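Local atomic coordinates of phenolic acid decarboxylase (Sedimentibacter hydroxybenzoicus, PDB entry 7AE5), a protein that catalyses the reversible, non-oxidative decarboxylation of 4-hydroxybenzoate and 3,4-dihydroxybenzoate under anaerobic conditions, using prenylated FMN and manganese. Residues R95-F100 / S326-K331; K121-F126 / D295-R300; M379-I384 / M423-S428; R133-D138 / L308-P313. One frame throughout, in Å; residues are numbered along the deposited sequence.

In the fold
From the N terminus, the chain first passes from helix 86-96 into residues 95-100, and contact 1 brings this turn against helix 323-336, closing a loop of more than two hundred residues. Inside that loop lie contacts 2 and 4. Their segments alternate, 121-126 and 133-138 being followed by 295-300 and 308-313, so the two loops cross; both belong to the Rift-related part of the chain, with centres 25 Å apart. Contact 3 opens only after contact 1 has closed and joins residues 379-384 to 423-428 across a short excursion of the C-terminal domain. Contact 1 ties the turn beside helix 86-96 to that domain, and contacts 3 and 4 both touch a second copy of the protein.

Contact 1: R95-F100 / S326-K331; sequences RRWDKF and SVPLYK
Where Trp97 lies opposite Val327, the backbones of 95-100 and 326-331 stay well apart, with 7.9 Å between the two CA atoms, and no hydrogen bond joins the segments. Side chains fill the interval. The Trp97 indole presents one face to Val327, whose CG1 makes a CH-pi contact, 3.8 Å from the centroid of the five-membered ring and 26° off its normal. That methyl is anti to its own backbone N (chi1 169°), and its nearest ring atom is Trp97 CD2. Farther along the indole, Trp97 CZ2 meets Pro328 CG at 3.8 Å, the two side chains crossing at about a right angle. The contact packs the type I turn Arg96-Lys99, next to helix 86-96, against helix 323-336 of the C-terminal domain, which is kinked where Pro328 has no N-H to give. One turn on, Lys331 lays CE 3.6 Å from Trp97 CB. Its tip and that of Asp98 reach toward each other, but the salt bridge is long, 3.8 Å from Lys331 NZ to Asp98 OD2; the ammonium also hydrogen-bonds to Asn94 OD1. Trp97 NE1 is held by the carbonyl of Gly222, which helps to fix the rotation of the indole.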
# COMPACT_ATOMS: atom_id res chain seq x y z
N ARG C 95 11.79 -38.48 11.71
CA ARG C 95 11.86 -39.90 11.37
C ARG C 95 11.21 -40.76 12.45
O ARG C 95 10.56 -41.77 12.13
CB ARG C 95 13.32 -40.30 11.16
CG ARG C 95 13.51 -41.74 10.71
CD ARG C 95 14.97 -42.15 10.77
NE ARG C 95 15.46 -42.22 12.15
CZ ARG C 95 15.24 -43.23 12.97
NH1 ARG C 95 14.54 -44.29 12.59
NH2 ARG C 95 15.72 -43.18 14.21
N ARG C 96 11.36 -40.38 13.72
CA ARG C 96 10.81 -41.16 14.82
C ARG C 96 9.35 -40.83 15.11
O ARG C 96 8.72 -41.57 15.88
CB ARG C 96 11.63 -40.91 16.10
CG ARG C 96 13.13 -41.12 15.95
CD ARG C 96 13.81 -41.17 17.31
NE ARG C 96 15.26 -41.18 17.20
CZ ARG C 96 16.10 -40.85 18.18
NH1 ARG C 96 15.65 -40.49 19.37
NH2 ARG C 96 17.41 -40.89 17.96
N TRP C 97 8.80 -39.77 14.50
CA TRP C 97 7.54 -39.20 14.97
C TRP C 97 6.39 -40.19 14.91
O TRP C 97 5.56 -40.24 15.83
CB TRP C 97 7.21 -37.94 14.16
CG TRP C 97 6.25 -37.02 14.86
CD1 TRP C 97 4.91 -36.92 14.64
CD2 TRP C 97 6.56 -36.06 15.88
NE1 TRP C 97 4.36 -35.97 15.46
CE2 TRP C 97 5.35 -35.42 16.23
CE3 TRP C 97 7.74 -35.68 16.53
CZ2 TRP C 97 5.29 -34.43 17.20
CZ3 TRP C 97 7.67 -34.69 17.50
CH2 TRP C 97 6.45 -34.08 17.82
N ASP C 98 6.30 -40.97 13.84
CA ASP C 98 5.12 -41.77 13.56
C ASP C 98 5.31 -43.26 13.85
O ASP C 98 4.45 -44.06 13.48
CB ASP C 98 4.67 -41.58 12.11
CG ASP C 98 3.88 -40.29 11.91
OD1 ASP C 98 3.34 -39.77 12.91
OD2 ASP C 98 3.80 -39.82 10.76
N LYS C 99 6.41 -43.64 14.50
CA LYS C 99 6.66 -45.05 14.77
C LYS C 99 5.58 -45.63 15.69
O LYS C 99 5.30 -45.08 16.76
CB LYS C 99 8.04 -45.23 15.39
CG LYS C 99 9.19 -44.85 14.47
CD LYS C 99 10.52 -44.92 15.19
CE LYS C 99 10.84 -46.33 15.64
NZ LYS C 99 12.24 -46.71 15.31
N PHE C 100 4.98 -46.73 15.26
CA PHE C 100 3.95 -47.42 16.03
C PHE C 100 3.83 -48.84 15.49
O PHE C 100 3.98 -49.05 14.28
CB PHE C 100 2.61 -46.69 15.94
N SER C 326 7.51 -27.90 15.16
CA SER C 326 7.89 -27.81 13.76
C SER C 326 7.62 -29.10 13.00
O SER C 326 7.25 -29.06 11.82
CB SER C 326 9.37 -27.44 13.65
OG SER C 326 9.69 -26.38 14.54
N VAL C 327 7.82 -30.26 13.64
CA VAL C 327 7.63 -31.54 12.95
C VAL C 327 6.19 -31.74 12.49
O VAL C 327 5.98 -32.14 11.33
CB VAL C 327 8.15 -32.69 13.81
CG1 VAL C 327 7.72 -34.03 13.23
CG2 VAL C 327 9.66 -32.63 13.93
N PRO C 328 5.16 -31.49 13.31
CA PRO C 328 3.78 -31.64 12.80
C PRO C 328 3.47 -30.72 11.63
O PRO C 328 2.86 -31.16 10.66
CB PRO C 328 2.91 -31.33 14.02
CG PRO C 328 3.78 -31.63 15.18
CD PRO C 328 5.15 -31.21 14.76
N LEU C 329 3.89 -29.45 11.70
CA LEU C 329 3.64 -28.54 10.59
C LEU C 329 4.36 -29.00 9.33
O LEU C 329 3.81 -28.90 8.23
CB LEU C 329 4.08 -27.12 10.97
CG LEU C 329 3.22 -26.39 12.00
CD1 LEU C 329 3.89 -25.10 12.43
CD2 LEU C 329 1.83 -26.13 11.45
N TYR C 330 5.58 -29.51 9.48
CA TYR C 330 6.31 -30.04 8.33
C TYR C 330 5.56 -31.20 7.68
O TYR C 330 5.49 -31.30 6.45
CB TYR C 330 7.71 -30.47 8.75
CG TYR C 330 8.43 -31.34 7.75
CD1 TYR C 330 9.03 -30.78 6.62
CD2 TYR C 330 8.52 -32.71 7.93
CE1 TYR C 330 9.69 -31.58 5.70
CE2 TYR C 330 9.18 -33.51 7.01
CZ TYR C 330 9.76 -32.94 5.90
OH TYR C 330 10.41 -33.74 4.99
N LYS C 331 4.98 -32.08 8.50
CA LYS C 331 4.25 -33.22 7.95
C LYS C 331 2.97 -32.79 7.25
O LYS C 331 2.59 -33.38 6.24
CB LYS C 331 3.95 -34.23 9.06
CG LYS C 331 5.15 -35.04 9.52
CD LYS C 331 4.74 -36.10 10.52
CE LYS C 331 5.92 -36.94 10.98
NZ LYS C 331 6.67 -37.53 9.84

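Contact 2: K121-F126 / D295-R300; sequences KDINLF and DRITHR
The end of the long strand 287-299, part of the antiparallel sheet of the Rift-related domain, receives the loop that follows its neighbour strand 117-119, and Ile123 and Leu125 of that loop settle on Ile297. Ile297 points toward the loop, and its CD1 is the shared point of contact: Ile123 CG2 and Leu125 CD2 each approach it to 3.7 Å. The isoleucine side chains cross obliquely. Ile123 uses its two branches for different partners. While CG2 turns to Ile297, CG1 is anti to the carbonyl carbon (chi1 -80°), and the extended chi2 of 174° carries CD1 to the backbone, 3.2 Å from Asp295 O and 3.5 Å from Arg296 N. The methyl therefore lies against the peptide group linking these two residues. No hydrogen bond crosses between the segments, and only van der Waals contacts join them.

Several polar groups have partners of their own. Asn124 OD1 accepts from Phe126 N at 3.1 Å, the donor standing above the carbonyl plane, which makes an Asx turn that shapes the loop just beside Leu125. Asp295 and Arg296 point away from the loop; Asp295 OD2 is bonded to His264, and Arg296 pairs with Asp246. Leu261 on strand 259-265 touches both Leu125 and Ile297 and extends the apolar patch, while Val15 of the ShdD chain packs on Asn124 and Phe126. Asp295 and Arg296 both face Glu262 on strand 259-265, the arrangement of a classic beta bulge in an antiparallel sheet.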
# COMPACT_ATOMS: atom_id res chain seq x y z
N LYS C 121 0.28 -39.12 55.09
CA LYS C 121 -0.27 -38.27 56.14
C LYS C 121 0.64 -37.07 56.35
O LYS C 121 1.85 -37.13 56.10
CB LYS C 121 -0.45 -39.03 57.46
CG LYS C 121 0.83 -39.60 58.03
CD LYS C 121 0.60 -41.00 58.60
CE LYS C 121 1.91 -41.65 59.02
NZ LYS C 121 2.43 -42.58 57.98
N ASP C 122 0.05 -35.97 56.82
CA ASP C 122 0.76 -34.71 57.07
C ASP C 122 1.58 -34.30 55.84
O ASP C 122 2.76 -33.96 55.93
CB ASP C 122 1.64 -34.82 58.31
CG ASP C 122 0.84 -34.86 59.59
OD1 ASP C 122 1.38 -35.32 60.62
OD2 ASP C 122 -0.33 -34.44 59.57
N ILE C 123 0.92 -34.34 54.68
CA ILE C 123 1.62 -34.12 53.42
C ILE C 123 2.19 -32.71 53.40
O ILE C 123 1.47 -31.72 53.59
CB ILE C 123 0.68 -34.36 52.24
CG1 ILE C 123 0.56 -35.86 51.98
CG2 ILE C 123 1.17 -33.64 50.99
CD1 ILE C 123 -0.45 -36.19 50.93
N ASN C 124 3.50 -32.62 53.18
CA ASN C 124 4.21 -31.35 53.14
C ASN C 124 5.13 -31.38 51.92
O ASN C 124 6.13 -32.11 51.91
CB ASN C 124 5.01 -31.12 54.42
CG ASN C 124 5.54 -29.70 54.54
OD1 ASN C 124 5.45 -28.91 53.60
ND2 ASN C 124 6.11 -29.38 55.69
N LEU C 125 4.78 -30.60 50.89
CA LEU C 125 5.59 -30.58 49.68
C LEU C 125 6.97 -30.01 49.93
O LEU C 125 7.92 -30.33 49.20
CB LEU C 125 4.88 -29.78 48.58
CG LEU C 125 3.58 -30.34 48.03
CD1 LEU C 125 2.76 -29.24 47.37
CD2 LEU C 125 3.86 -31.47 47.06
N PHE C 126 7.12 -29.16 50.95
CA PHE C 126 8.40 -28.52 51.20
C PHE C 126 9.43 -29.50 51.74
O PHE C 126 10.63 -29.32 51.52
CB PHE C 126 8.22 -27.34 52.15
CG PHE C 126 7.54 -26.16 51.52
CD1 PHE C 126 6.16 -26.08 51.47
CD2 PHE C 126 8.29 -25.13 50.96
CE1 PHE C 126 5.53 -25.00 50.89
CE2 PHE C 126 7.66 -24.05 50.37
CZ PHE C 126 6.29 -23.98 50.34
N ASP C 295 -3.34 -35.84 47.80
CA ASP C 295 -3.75 -36.90 48.72
C ASP C 295 -2.61 -37.85 49.08
O ASP C 295 -2.64 -38.44 50.17
CB ASP C 295 -4.90 -37.71 48.12
CG ASP C 295 -6.12 -36.85 47.82
OD1 ASP C 295 -6.75 -36.36 48.78
OD2 ASP C 295 -6.44 -36.67 46.63
N ARG C 296 -1.62 -38.01 48.21
CA ARG C 296 -0.49 -38.88 48.50
C ARG C 296 0.71 -38.46 47.67
O ARG C 296 0.56 -38.01 46.53
CB ARG C 296 -0.83 -40.35 48.24
CG ARG C 296 0.28 -41.32 48.61
CD ARG C 296 0.05 -42.70 48.02
NE ARG C 296 -0.96 -43.45 48.75
CZ ARG C 296 -0.77 -44.66 49.26
NH1 ARG C 296 0.39 -45.29 49.12
NH2 ARG C 296 -1.76 -45.25 49.91
N ILE C 297 1.89 -38.60 48.26
CA ILE C 297 3.16 -38.35 47.58
C ILE C 297 3.96 -39.65 47.57
O ILE C 297 4.13 -40.28 48.62
CB ILE C 297 3.96 -37.23 48.27
CG1 ILE C 297 3.30 -35.87 48.04
CG2 ILE C 297 5.40 -37.21 47.76
CD1 ILE C 297 3.92 -34.75 48.84
N THR C 298 4.43 -40.04 46.39
CA THR C 298 5.36 -41.16 46.24
C THR C 298 6.61 -40.64 45.53
O THR C 298 6.51 -39.98 44.50
CB THR C 298 4.73 -42.31 45.44
OG1 THR C 298 4.88 -42.06 44.04
CG2 THR C 298 3.25 -42.45 45.77
N HIS C 299 7.78 -40.95 46.09
CA HIS C 299 9.01 -40.37 45.57
C HIS C 299 10.17 -41.33 45.77
O HIS C 299 10.16 -42.18 46.67
CB HIS C 299 9.31 -39.02 46.24
CG HIS C 299 9.69 -39.13 47.68
ND1 HIS C 299 10.98 -39.41 48.09
CD2 HIS C 299 8.96 -39.00 48.81
CE1 HIS C 299 11.02 -39.43 49.41
NE2 HIS C 299 9.81 -39.19 49.87
N ARG C 300 11.18 -41.18 44.92
CA ARG C 300 12.42 -41.93 45.05
C ARG C 300 13.21 -41.43 46.26
O ARG C 300 12.93 -40.36 46.82
CB ARG C 300 13.26 -41.80 43.78
CG ARG C 300 12.48 -42.02 42.49
CD ARG C 300 13.37 -41.87 41.27
NE ARG C 300 14.61 -42.63 41.40
CZ ARG C 300 15.34 -43.05 40.38
NH1 ARG C 300 14.98 -42.81 39.13
NH2 ARG C 300 16.46 -43.72 40.61

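Contact 3: M379-I384 / M423-S428; sequences MPYSKI and MPLDPS
Lys383 NZ gives a 2.8 Å hydrogen bond to Asp426 OD2, within a salt bridge, and this pair is the polar centre of the contact. The lysine CG is anti to its backbone N (chi1 -179°), and the chain bends only at chi3; it meets the aspartate at about a right angle, on the syn side of OD2 and 20° out of the carboxylate plane. The ammonium also donates to Val408 O of a second subunit, and Asp426 OD2 accepts from His435 NE2 as well. Two donors thus share OD2, an arrangement that would probably favour the charged carboxylate. The other oxygen, Asp426 OD1, takes Ser428 N at 3.2 Å from above the plane, which closes an Asx turn, and the preceding type I turn is closed by Asp426 N bonding to Met423 O at 3.1 Å.

Beside this pair the contact is apolar. Met423 CG sits over the centre of the Tyr381 ring, 3.7 Å from its centroid in a CH-pi contact, and Met423 SD adds a Met-aromatic contact at 4.5 Å from that centroid. The thioether chain, bent at chi2 and chi3, then brings CE to 3.5 Å from Tyr381 CZ. His377 stacks on the same tyrosine ring. The arrangement joins the end of helix 378-381 and the residue leading into strand 384-388 to the loop between strands 414-421 and 434-441.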
# COMPACT_ATOMS: atom_id res chain seq x y z
N MET C 379 -2.54 -21.18 10.88
CA MET C 379 -3.59 -20.21 10.58
C MET C 379 -3.69 -19.12 11.64
O MET C 379 -3.62 -17.94 11.29
CB MET C 379 -4.95 -20.89 10.41
CG MET C 379 -6.02 -19.96 9.87
SD MET C 379 -7.48 -20.84 9.32
CE MET C 379 -6.82 -21.51 7.83
N PRO C 380 -3.89 -19.46 12.93
CA PRO C 380 -4.02 -18.39 13.93
C PRO C 380 -2.70 -17.95 14.54
O PRO C 380 -2.59 -16.81 15.00
CB PRO C 380 -4.94 -19.02 14.99
CG PRO C 380 -4.59 -20.45 14.95
CD PRO C 380 -4.19 -20.77 13.53
N TYR C 381 -1.69 -18.82 14.56
CA TYR C 381 -0.44 -18.52 15.25
C TYR C 381 0.57 -17.80 14.37
O TYR C 381 1.15 -16.79 14.77
CB TYR C 381 0.19 -19.80 15.80
CG TYR C 381 -0.30 -20.23 17.16
CD1 TYR C 381 -1.42 -21.04 17.29
CD2 TYR C 381 0.36 -19.83 18.31
CE1 TYR C 381 -1.87 -21.44 18.54
CE2 TYR C 381 -0.08 -20.22 19.56
CZ TYR C 381 -1.19 -21.03 19.67
OH TYR C 381 -1.64 -21.42 20.91
N SER C 382 0.79 -18.32 13.16
CA SER C 382 1.95 -17.94 12.36
C SER C 382 1.74 -16.56 11.76
O SER C 382 0.90 -16.38 10.88
CB SER C 382 2.18 -18.99 11.27
OG SER C 382 2.68 -20.18 11.84
N LYS C 383 2.51 -15.58 12.24
CA LYS C 383 2.40 -14.20 11.77
C LYS C 383 3.49 -13.84 10.77
O LYS C 383 3.22 -13.13 9.79
CB LYS C 383 2.45 -13.23 12.95
CG LYS C 383 2.33 -11.77 12.56
CD LYS C 383 2.31 -10.87 13.78
CE LYS C 383 3.62 -10.97 14.55
NZ LYS C 383 3.60 -10.14 15.79
N ILE C 384 4.72 -14.30 10.98
CA ILE C 384 5.84 -13.99 10.10
C ILE C 384 6.33 -15.29 9.48
O ILE C 384 6.81 -16.18 10.20
CB ILE C 384 6.97 -13.28 10.86
CG1 ILE C 384 6.44 -11.99 11.48
CG2 ILE C 384 8.13 -12.98 9.92
CD1 ILE C 384 7.44 -11.27 12.37
N MET C 423 -3.67 -14.73 17.43
CA MET C 423 -3.74 -15.24 18.79
C MET C 423 -3.58 -14.09 19.77
O MET C 423 -2.72 -13.22 19.57
CB MET C 423 -2.67 -16.31 19.05
CG MET C 423 -3.00 -17.67 18.46
SD MET C 423 -4.52 -18.37 19.15
CE MET C 423 -3.91 -19.12 20.66
N PRO C 424 -4.40 -14.04 20.82
CA PRO C 424 -4.30 -12.93 21.78
C PRO C 424 -2.97 -12.86 22.50
O PRO C 424 -2.54 -11.77 22.91
CB PRO C 424 -5.46 -13.19 22.75
CG PRO C 424 -6.35 -14.17 22.05
CD PRO C 424 -5.46 -14.99 21.19
N LEU C 425 -2.28 -14.00 22.67
CA LEU C 425 -1.00 -14.02 23.35
C LEU C 425 0.09 -13.25 22.61
O LEU C 425 1.15 -13.00 23.18
CB LEU C 425 -0.55 -15.47 23.58
CG LEU C 425 -0.68 -16.45 22.42
CD1 LEU C 425 0.58 -16.46 21.56
CD2 LEU C 425 -1.01 -17.84 22.94
N ASP C 426 -0.15 -12.88 21.35
CA ASP C 426 0.68 -11.93 20.63
C ASP C 426 0.27 -10.54 21.08
O ASP C 426 -0.76 -10.02 20.63
CB ASP C 426 0.52 -12.12 19.12
CG ASP C 426 1.36 -11.15 18.30
OD1 ASP C 426 2.00 -10.25 18.87
OD2 ASP C 426 1.37 -11.30 17.05
N PRO C 427 1.04 -9.89 21.97
CA PRO C 427 0.58 -8.62 22.56
C PRO C 427 0.53 -7.47 21.57
O PRO C 427 -0.07 -6.44 21.89
CB PRO C 427 1.62 -8.37 23.66
CG PRO C 427 2.86 -8.99 23.12
CD PRO C 427 2.41 -10.23 22.38
N SER C 428 1.14 -7.61 20.40
CA SER C 428 1.13 -6.55 19.40
C SER C 428 -0.08 -6.61 18.48
O SER C 428 -0.22 -5.73 17.62
CB SER C 428 2.42 -6.61 18.58
OG SER C 428 2.34 -7.61 17.57

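Contact 4: R133-D138 / L308-P313; sequences RINEQD and LYLGIP
Asn135 reaches across to Tyr309 and Leu310, and its side chain can be followed outward. CB leaves the backbone with CG anti to the carbonyl carbon (chi1 -87°). CG comes within 4.0 Å of Tyr309 CE1, and there the amide divides. ND2 donates to Leu310 O at 2.9 Å, with an N-H...O angle of 152°; the carbonyl oxygen lies close to the amide plane, and the donor stands nearly along the C=O axis. OD1 lies at the edge of the Tyr309 ring, 3.5 Å from CE1 and 3.4 Å from OH, where the hydrogen bond is weak at best. Amide and ring planes are 59° apart.

The neighbouring Ile134 runs antiparallel beside the Tyr309 side chain, its CG2 3.6 Å from Tyr309 CD1. At its base Asn135 is fixed too, since its backbone N donates to Asp138 OD2 within the type I turn Asn135-Asp138. Pro461 of a second subunit packs on Tyr309, and Tyr283 of the same chain on Asn135. Leu310 lies about 5 Å, side chain to side chain, from Glu278, the predicted proton donor. A buried amide thus meets a backbone carbonyl through one short hydrogen bond, consistent with a defined path for the 308-313 loop beside the probable active site.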
# COMPACT_ATOMS: atom_id res chain seq x y z
N ARG C 133 10.90 -19.12 44.37
CA ARG C 133 10.20 -18.20 43.47
C ARG C 133 10.99 -18.06 42.18
O ARG C 133 12.16 -17.66 42.20
CB ARG C 133 9.99 -16.84 44.13
CG ARG C 133 8.89 -16.03 43.46
CD ARG C 133 8.79 -14.62 44.00
NE ARG C 133 8.42 -14.58 45.41
CZ ARG C 133 7.19 -14.78 45.87
NH1 ARG C 133 6.19 -15.08 45.05
NH2 ARG C 133 6.96 -14.67 47.17
N ILE C 134 10.35 -18.38 41.06
CA ILE C 134 11.04 -18.40 39.77
C ILE C 134 11.27 -16.97 39.26
O ILE C 134 12.38 -16.61 38.86
CB ILE C 134 10.25 -19.24 38.75
CG1 ILE C 134 9.91 -20.61 39.35
CG2 ILE C 134 11.04 -19.39 37.46
CD1 ILE C 134 9.12 -21.50 38.43
N ASN C 135 10.22 -16.15 39.27
CA ASN C 135 10.36 -14.77 38.85
C ASN C 135 9.86 -13.85 39.95
O ASN C 135 9.11 -14.25 40.84
CB ASN C 135 9.61 -14.50 37.54
CG ASN C 135 10.47 -14.80 36.32
OD1 ASN C 135 11.57 -14.26 36.18
ND2 ASN C 135 9.97 -15.65 35.43
N GLU C 136 10.29 -12.58 39.88
CA GLU C 136 10.12 -11.66 40.99
C GLU C 136 8.66 -11.45 41.34
O GLU C 136 8.29 -11.39 42.52
CB GLU C 136 10.80 -10.33 40.67
CG GLU C 136 12.05 -10.04 41.48
CD GLU C 136 12.41 -8.57 41.49
OE1 GLU C 136 11.60 -7.76 41.98
OE2 GLU C 136 13.51 -8.22 41.00
N GLN C 137 7.79 -11.32 40.33
CA GLN C 137 6.40 -10.95 40.54
C GLN C 137 5.45 -12.14 40.48
O GLN C 137 4.24 -11.95 40.36
CB GLN C 137 5.98 -9.90 39.52
CG GLN C 137 6.80 -8.62 39.59
CD GLN C 137 6.58 -7.86 40.89
OE1 GLN C 137 5.44 -7.63 41.29
NE2 GLN C 137 7.67 -7.48 41.54
N ASP C 138 5.98 -13.36 40.58
CA ASP C 138 5.11 -14.53 40.66
C ASP C 138 4.29 -14.50 41.94
O ASP C 138 4.76 -14.06 42.99
CB ASP C 138 5.93 -15.81 40.59
CG ASP C 138 6.55 -16.04 39.22
OD1 ASP C 138 6.21 -15.28 38.28
OD2 ASP C 138 7.36 -16.97 39.09
N LEU C 308 12.09 -25.68 36.06
CA LEU C 308 12.43 -24.93 34.86
C LEU C 308 12.33 -23.44 35.13
O LEU C 308 11.39 -22.98 35.78
CB LEU C 308 11.50 -25.33 33.70
CG LEU C 308 11.35 -24.46 32.44
CD1 LEU C 308 10.96 -25.34 31.27
CD2 LEU C 308 10.29 -23.36 32.61
N TYR C 309 13.31 -22.69 34.63
CA TYR C 309 13.21 -21.24 34.59
C TYR C 309 12.75 -20.79 33.21
O TYR C 309 13.21 -21.31 32.19
CB TYR C 309 14.55 -20.56 34.91
CG TYR C 309 14.49 -19.06 34.71
CD1 TYR C 309 13.88 -18.24 35.66
CD2 TYR C 309 15.00 -18.46 33.57
CE1 TYR C 309 13.81 -16.87 35.48
CE2 TYR C 309 14.93 -17.10 33.38
CZ TYR C 309 14.33 -16.31 34.34
OH TYR C 309 14.25 -14.94 34.16
N LEU C 310 11.84 -19.82 33.18
CA LEU C 310 11.43 -19.17 31.95
C LEU C 310 11.41 -17.66 32.16
O LEU C 310 11.12 -17.17 33.25
CB LEU C 310 10.05 -19.66 31.46
CG LEU C 310 8.77 -19.04 32.02
CD1 LEU C 310 7.58 -19.47 31.18
CD2 LEU C 310 8.57 -19.43 33.47
N GLY C 311 11.74 -16.94 31.10
CA GLY C 311 11.79 -15.49 31.13
C GLY C 311 11.77 -14.92 29.73
O GLY C 311 11.01 -15.40 28.88
N ILE C 312 12.58 -13.91 29.48
CA ILE C 312 12.70 -13.36 28.13
C ILE C 312 13.41 -14.39 27.26
O ILE C 312 14.52 -14.83 27.59
CB ILE C 312 13.43 -12.01 28.13
CG1 ILE C 312 12.52 -10.92 28.71
CG2 ILE C 312 13.89 -11.65 26.73
CD1 ILE C 312 13.27 -9.75 29.31
N PRO C 313 12.79 -14.83 26.16
CA PRO C 313 13.39 -15.89 25.34
C PRO C 313 14.74 -15.47 24.78
O PRO C 313 15.01 -14.29 24.55
CB PRO C 313 12.36 -16.10 24.23
CG PRO C 313 11.08 -15.57 24.78
CD PRO C 313 11.48 -14.41 25.64